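Local coordinates for protein chitinase A (Equisetum arvense, PDB 5BUM) that probably hydrolyses chitin through a glycosyl hydrolase family 18 domain, and carries the LysM carbohydrate-binding module described here, at residues 27-30 and 34-37. Numbering follows the deposited sequence.
Sequences TLQS and GLQC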
# COMPACT_ATOMS: atom_id res chain seq x y z
N THR A 27 2.62 7.68 -15.37
CA THR A 27 3.80 6.83 -15.16
C THR A 27 3.80 6.29 -13.75
O THR A 27 3.96 5.10 -13.54
CB THR A 27 5.12 7.55 -15.44
OG1 THR A 27 5.11 8.09 -16.77
CG2 THR A 27 6.29 6.57 -15.33
N LEU A 28 3.62 7.17 -12.77
CA LEU A 28 3.49 6.71 -11.39
C LEU A 28 2.45 5.58 -11.33
O LEU A 28 2.65 4.61 -10.59
CB LEU A 28 2.99 7.85 -10.48
CG LEU A 28 3.01 7.58 -8.98
CD1 LEU A 28 4.43 7.19 -8.56
CD2 LEU A 28 2.52 8.77 -8.15
N GLN A 29 1.33 5.74 -12.05
CA GLN A 29 0.27 4.72 -12.03
C GLN A 29 0.76 3.45 -12.67
O GLN A 29 0.59 2.38 -12.11
CB GLN A 29 -1.01 5.17 -12.72
CG GLN A 29 -1.90 6.00 -11.79
CD GLN A 29 -2.96 6.82 -12.53
OE1 GLN A 29 -3.97 7.19 -11.96
NE2 GLN A 29 -2.71 7.12 -13.81
N SER A 30 1.41 3.57 -13.82
CA SER A 30 1.95 2.40 -14.49
C SER A 30 2.94 1.64 -13.56
O SER A 30 3.10 0.43 -13.64
CB SER A 30 2.70 2.84 -15.71
OG SER A 30 4.06 2.98 -15.30
N GLY A 34 -3.00 -0.54 -9.98
CA GLY A 34 -4.19 -0.30 -9.17
C GLY A 34 -4.10 0.87 -8.21
O GLY A 34 -5.00 1.04 -7.39
N LEU A 35 -3.04 1.69 -8.31
CA LEU A 35 -2.94 2.94 -7.49
C LEU A 35 -4.24 3.71 -7.51
O LEU A 35 -4.90 3.75 -8.54
CB LEU A 35 -1.80 3.83 -8.01
CG LEU A 35 -1.57 5.16 -7.30
CD1 LEU A 35 -1.39 4.94 -5.81
CD2 LEU A 35 -0.37 5.89 -7.87
N GLN A 36 -4.63 4.28 -6.37
CA GLN A 36 -5.81 5.13 -6.29
C GLN A 36 -5.42 6.46 -5.69
O GLN A 36 -5.35 6.63 -4.42
CB GLN A 36 -6.90 4.52 -5.42
CG GLN A 36 -7.55 3.25 -5.98
CD GLN A 36 -8.47 2.55 -4.96
OE1 GLN A 36 -8.65 1.34 -5.02
NE2 GLN A 36 -9.02 3.31 -4.00
N CYS A 37 -5.20 7.41 -6.59
CA CYS A 37 -4.66 8.72 -6.16
C CYS A 37 -5.65 9.47 -5.27
O CYS A 37 -5.23 10.30 -4.47
CB CYS A 37 -4.23 9.53 -7.39
SG CYS A 37 -2.72 8.85 -8.19
O HOH W 1 -5.14 6.81 -9.26
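Leu-35 lays its CD2 methyl across the isobutyl group of Leu-28, touching the branch point rather than one methyl alone: CD2 of Leu-35 lies 3.9 Å from CG of Leu-28 and 4.1 Å from CD2 of that leucine. CG of Leu-35 stands anti to the backbone N (chi1 179°), which sends it toward the helix, and chi2 (54° to CD1) puts CD2 foremost, anti to CA. The shaft of Gln-29 closes one flank of the same methyl, with Gln-29 CG 4.2 Å from Leu-35 CD2. Backbone separation is modest, the CA atoms of Gln-29 and Leu-35 being 5.8 Å apart, yet no direct hydrogen bond joins the two segments. A water does that work instead. It donates to OE1 of Gln-29 at 3.0 Å and to the carbonyl O of Leu-35 at 3.2 Å, and accepts the backbone N-H of Cys-37, whose N lies 2.7 Å away. With three partners it ties the glutamine amide to the bend of the chain from 35 to 37. In the βααβ fold of the LysM domain, this is where the chain leaving the second helix, 25-30, folds back against it on the way to strand 45-47. Leu-28 and Leu-35 both also pack on Cys-14 of helix 14-21, so the leucine pair continues into the small core between the helices. The disulfide to Cys-14 fastens the loop at Cys-37 to helix 14-21; SG of Cys-37 lies 4.3 Å from Gln-29 OE1, nearby but beyond close contact. Gly-34, with positive phi (85°), turns the chain immediately before Leu-35, and Leu-40 and Gln-44 touch the side chain of Leu-35 from the loop farther along.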